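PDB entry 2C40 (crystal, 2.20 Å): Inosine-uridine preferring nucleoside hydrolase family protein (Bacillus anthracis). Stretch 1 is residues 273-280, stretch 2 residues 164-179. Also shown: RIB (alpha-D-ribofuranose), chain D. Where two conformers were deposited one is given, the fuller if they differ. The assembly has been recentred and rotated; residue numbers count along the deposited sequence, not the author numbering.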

# COMPACT_ATOMS: atom_id res chain seq x y z
N GLY A 273 -9.39 5.34 33.07
CA GLY A 273 -9.58 3.92 33.39
C GLY A 273 -9.78 3.07 32.15
O GLY A 273 -9.56 3.55 31.05
N PRO A 274 -10.18 1.80 32.32
CA PRO A 274 -10.26 0.87 31.19
C PRO A 274 -11.31 1.21 30.13
O PRO A 274 -11.22 0.68 29.03
CB PRO A 274 -10.65 -0.44 31.87
CG PRO A 274 -11.39 0.04 33.13
CD PRO A 274 -10.54 1.13 33.59
N SER A 275 -12.29 2.04 30.47
CA SER A 275 -13.36 2.46 29.57
C SER A 275 -13.14 3.84 28.96
O SER A 275 -14.06 4.40 28.33
CB SER A 275 -14.69 2.45 30.33
OG SER A 275 -14.79 3.61 31.12
N GLN A 276 -11.94 4.40 29.13
CA GLN A 276 -11.58 5.69 28.55
C GLN A 276 -11.97 5.79 27.11
O GLN A 276 -11.68 4.89 26.35
CB GLN A 276 -10.07 5.83 28.34
CG GLN A 276 -9.19 6.17 29.42
CD GLN A 276 -7.76 5.94 28.96
OE1 GLN A 276 -7.28 6.59 28.02
NE2 GLN A 276 -7.09 5.00 29.59
N GLY A 277 -12.48 6.94 26.70
CA GLY A 277 -12.90 7.14 25.32
C GLY A 277 -14.32 6.66 25.01
O GLY A 277 -14.89 7.06 23.99
N ARG A 278 -14.89 5.82 25.87
CA ARG A 278 -16.29 5.38 25.70
C ARG A 278 -17.29 6.54 25.71
O ARG A 278 -17.25 7.38 26.59
CB ARG A 278 -16.69 4.35 26.77
CG ARG A 278 -17.91 3.48 26.39
CD ARG A 278 -18.53 2.82 27.59
NE ARG A 278 -17.71 1.75 28.20
CZ ARG A 278 -18.06 1.14 29.33
NH1 ARG A 278 -19.18 1.46 29.94
NH2 ARG A 278 -17.31 0.20 29.87
N THR A 279 -18.19 6.55 24.71
CA THR A 279 -19.29 7.46 24.63
C THR A 279 -20.54 6.69 25.00
O THR A 279 -20.78 5.58 24.49
CB THR A 279 -19.46 8.02 23.20
OG1 THR A 279 -19.51 6.94 22.26
CG2 THR A 279 -18.33 8.97 22.85
N VAL A 280 -21.34 7.29 25.89
CA VAL A 280 -22.44 6.63 26.57
C VAL A 280 -23.67 7.56 26.53
O VAL A 280 -23.56 8.72 26.90
CB VAL A 280 -22.06 6.34 28.07
CG1 VAL A 280 -23.20 5.66 28.81
CG2 VAL A 280 -20.81 5.51 28.17
O5 RIB D . -11.95 5.03 14.40
C5 RIB D . -12.05 5.33 12.98
C4 RIB D . -10.90 6.26 12.61
O4 RIB D . -9.68 5.51 12.77
C3 RIB D . -10.89 6.90 11.20
O3 RIB D . -11.16 8.33 11.34
C2 RIB D . -9.50 6.48 10.54
O2 RIB D . -8.58 7.44 9.84
C1 RIB D . -8.75 5.76 11.69
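Stretch 2 (164-179) PEHDGTAEWNSFWDPE

Stretch 1 folds as two overlapping turns, a type I turn from Gly273 to Gln276 and a type II turn from Ser275 to Arg278, before it enters a strand at Thr279. Stretch 2 lies alongside as an irregular loop from Pro164 to Glu171, with positive phi at Glu165 and Gly168, and then enters a short helix at Trp172. Along the loop the two chains run in the same general sense: Pro274 lies opposite His166, CA to CA 4.5 Å, and Arg278 opposite Ala170, CA to CA 4.3 Å. The helix then brings Phe175 back over the second turn, its CA 4.3 Å from the CA of Gly277.

The turns settle some of their own polar groups. Gln276 N donates to Gly273 O at 3.2 Å, Gln276 NE2 donates to that same Gly273 O at 3.2 Å, and Arg278 N donates to Ser275 O at 3.0 Å. Stretch 2 meets two of the remaining carbonyls directly, and water meets that of Gly277. Asp167 N donates to Pro274 O at 2.8 Å, although the placing of that oxygen is less sure, and His166 NE2 gives Gln276 O a weak bond at 3.2 Å.

The most specific part of the contact is built on Arg278. Its CA-to-CB bond points sideways, but with chi1 and chi2 t and a bend at chi3 (m), the side chain carries the guanidinium to two acceptors lying near its plane. NH2 of Arg278 makes a salt bridge with OD2 of Asp167 at 2.8 Å, while Arg278 NE donates to Thr169 OG1 at 2.9 Å. The acceptors are themselves tied together, for Thr169 OG1 donates to Asp167 OD1 at a very short 2.4 Å. Thr169 OG1 thus receives one bond and gives another, and the two Asp167 oxygens serve different donors.

Gly277 is buried, and the packing leaves no room for a side chain there. An ideal CB would sit 3.0 Å from Phe175 CA, a clash, and 3.2 Å from Ala170 CB; the residue's backbone angles, with phi at 85°, call for glycine on their own account. The bare backbone is instead covered by the CB atoms of three residues: Ala170 CB lies 3.6 Å from Gly277 C, Ser174 CB 3.3 Å from Gly277 O, and Pro178 CB 3.6 Å from Gly277 N. Pro178 also receives the side chain of Gln276, whose OE1 is 3.6 Å from Pro178 CG and is hydrogen-bonded elsewhere in the structure.

Where the chains do not reach each other directly, water joins backbone to backbone. Water 1 donates to Glu165 O at 2.8 Å and Gly273 O at 3.0 Å; water 2 donates to Thr169 O at 2.7 Å and accepts from Thr279 N at 3.0 Å; water 3 donates to Gly277 O at 2.6 Å and accepts from Glu171 N at 2.9 Å.

Glu171 caps the helix, with OE1 accepting from Asn173 N at 2.7 Å and OE2 from Ser174 N at 3.0 Å. Its OE1 also accepts from ribose O5 at 2.8 Å, so the same carboxylate serves helix and ligand.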

# COMPACT_ATOMS: atom_id res chain seq x y z
N PRO A 164 -4.13 -3.06 24.82
CA PRO A 164 -3.93 -3.26 26.26
C PRO A 164 -4.45 -2.05 27.09
O PRO A 164 -4.57 -0.91 26.59
CB PRO A 164 -2.41 -3.42 26.36
CG PRO A 164 -1.99 -3.91 25.01
CD PRO A 164 -2.86 -3.12 24.08
N GLU A 165 -4.81 -2.34 28.31
CA GLU A 165 -5.45 -1.39 29.24
C GLU A 165 -6.87 -0.98 28.87
O GLU A 165 -7.46 -0.21 29.59
CB GLU A 165 -4.64 -0.11 29.42
CG GLU A 165 -3.18 -0.27 29.72
CD GLU A 165 -2.49 1.09 30.07
OE1 GLU A 165 -2.62 2.06 29.32
OE2 GLU A 165 -1.82 1.20 31.10
N HIS A 166 -7.44 -1.45 27.77
CA HIS A 166 -8.74 -1.00 27.39
C HIS A 166 -9.78 -2.12 27.41
O HIS A 166 -9.45 -3.24 27.06
CB HIS A 166 -8.64 -0.37 26.00
CG HIS A 166 -9.86 0.42 25.67
ND1 HIS A 166 -10.67 0.12 24.61
CD2 HIS A 166 -10.47 1.42 26.34
CE1 HIS A 166 -11.70 0.94 24.61
NE2 HIS A 166 -11.60 1.74 25.64
N ASP A 167 -11.02 -1.80 27.78
CA ASP A 167 -12.11 -2.79 27.83
C ASP A 167 -12.85 -3.04 26.51
O ASP A 167 -13.80 -3.81 26.48
CB ASP A 167 -13.13 -2.39 28.91
CG ASP A 167 -13.89 -1.10 28.56
OD1 ASP A 167 -13.75 -0.58 27.44
OD2 ASP A 167 -14.62 -0.60 29.42
N GLY A 168 -12.43 -2.40 25.43
CA GLY A 168 -12.94 -2.66 24.10
C GLY A 168 -14.27 -2.01 23.78
O GLY A 168 -15.03 -2.55 22.98
N THR A 169 -14.57 -0.87 24.40
CA THR A 169 -15.86 -0.20 24.27
C THR A 169 -15.77 1.17 23.58
O THR A 169 -16.79 1.78 23.32
CB THR A 169 -16.49 -0.05 25.69
OG1 THR A 169 -15.59 0.60 26.57
CG2 THR A 169 -16.80 -1.41 26.30
N ALA A 170 -14.56 1.65 23.29
CA ALA A 170 -14.35 2.97 22.68
C ALA A 170 -14.04 2.86 21.18
O ALA A 170 -13.63 1.80 20.66
CB ALA A 170 -13.21 3.70 23.36
N GLU A 171 -14.21 4.00 20.53
CA GLU A 171 -13.83 4.20 19.15
C GLU A 171 -12.49 4.95 19.16
O GLU A 171 -12.18 5.67 20.12
CB GLU A 171 -14.96 4.95 18.47
CG GLU A 171 -14.69 5.48 17.13
CD GLU A 171 -13.87 6.74 17.14
OE1 GLU A 171 -13.13 6.85 16.16
OE2 GLU A 171 -13.93 7.58 18.12
N TRP A 172 -11.67 4.75 18.12
CA TRP A 172 -10.28 5.23 18.07
C TRP A 172 -10.04 6.74 18.17
O TRP A 172 -9.10 7.18 18.85
CB TRP A 172 -9.53 4.66 16.82
CG TRP A 172 -8.65 3.50 17.18
CD1 TRP A 172 -8.85 2.18 16.89
CD2 TRP A 172 -7.47 3.56 17.98
NE1 TRP A 172 -7.84 1.42 17.42
CE2 TRP A 172 -6.98 2.25 18.10
CE3 TRP A 172 -6.75 4.61 18.56
CZ2 TRP A 172 -5.83 1.95 18.83
CZ3 TRP A 172 -5.61 4.33 19.26
CH2 TRP A 172 -5.15 3.01 19.39
N ASN A 173 -10.79 7.55 17.42
CA ASN A 173 -10.59 9.01 17.51
C ASN A 173 -10.83 9.54 18.93
O ASN A 173 -10.13 10.46 19.37
CB ASN A 173 -11.42 9.77 16.46
CG ASN A 173 -10.88 9.58 15.02
OD1 ASN A 173 -9.72 9.20 14.83
ND2 ASN A 173 -11.70 9.91 14.03
N SER A 174 -11.82 8.98 19.64
CA SER A 174 -12.05 9.30 21.05
C SER A 174 -10.95 8.74 21.94
O SER A 174 -10.39 9.45 22.76
CB SER A 174 -13.39 8.76 21.55
OG SER A 174 -14.42 8.99 20.62
N PHE A 175 -10.66 7.46 21.77
CA PHE A 175 -9.61 6.80 22.56
C PHE A 175 -8.24 7.51 22.50
O PHE A 175 -7.57 7.59 23.49
CB PHE A 175 -9.50 5.35 22.12
CG PHE A 175 -8.55 4.50 22.94
CD1 PHE A 175 -8.81 4.24 24.27
CD2 PHE A 175 -7.42 3.93 22.35
CE1 PHE A 175 -7.97 3.47 25.03
CE2 PHE A 175 -6.53 3.14 23.09
CZ PHE A 175 -6.80 2.88 24.42
N TRP A 176 -7.86 8.05 21.35
CA TRP A 176 -6.54 8.69 21.18
C TRP A 176 -6.32 9.77 22.19
O TRP A 176 -5.19 9.95 22.66
CB TRP A 176 -6.37 9.27 19.80
CG TRP A 176 -4.92 9.62 19.35
CD1 TRP A 176 -4.02 8.78 18.83
CD2 TRP A 176 -4.30 10.93 19.30
NE1 TRP A 176 -2.87 9.42 18.52
CE2 TRP A 176 -3.02 10.75 18.77
CE3 TRP A 176 -4.73 12.23 19.65
CZ2 TRP A 176 -2.14 11.81 18.55
CZ3 TRP A 176 -3.83 13.28 19.46
CH2 TRP A 176 -2.54 13.05 18.90
N ASP A 177 -7.39 10.51 22.52
CA ASP A 177 -7.35 11.56 23.53
C ASP A 177 -8.77 11.80 24.12
O ASP A 177 -9.52 12.68 23.63
CB ASP A 177 -6.79 12.83 22.91
CG ASP A 177 -6.51 13.88 23.94
OD1 ASP A 177 -6.88 13.62 25.09
OD2 ASP A 177 -5.87 14.92 23.63
N PRO A 178 -9.13 11.01 25.12
CA PRO A 178 -10.44 11.11 25.79
C PRO A 178 -10.69 12.44 26.50
O PRO A 178 -11.86 12.89 26.57
CB PRO A 178 -10.42 9.95 26.78
CG PRO A 178 -9.34 9.04 26.28
CD PRO A 178 -8.33 9.90 25.66
N GLU A 179 -9.62 13.06 26.99
CA GLU A 179 -9.71 14.34 27.68
C GLU A 179 -10.14 15.44 26.70
O GLU A 179 -10.93 16.31 27.05
CB GLU A 179 -8.38 14.65 28.34
CG GLU A 179 -8.14 13.63 29.47
CD GLU A 179 -6.73 13.61 30.05
OE1 GLU A 179 -5.72 13.49 29.29
OE2 GLU A 179 -6.64 13.66 31.30
O HOH W 1 -8.24 2.28 28.65
O HOH W 2 -17.89 4.23 22.79
O HOH W 3 -15.86 6.05 21.76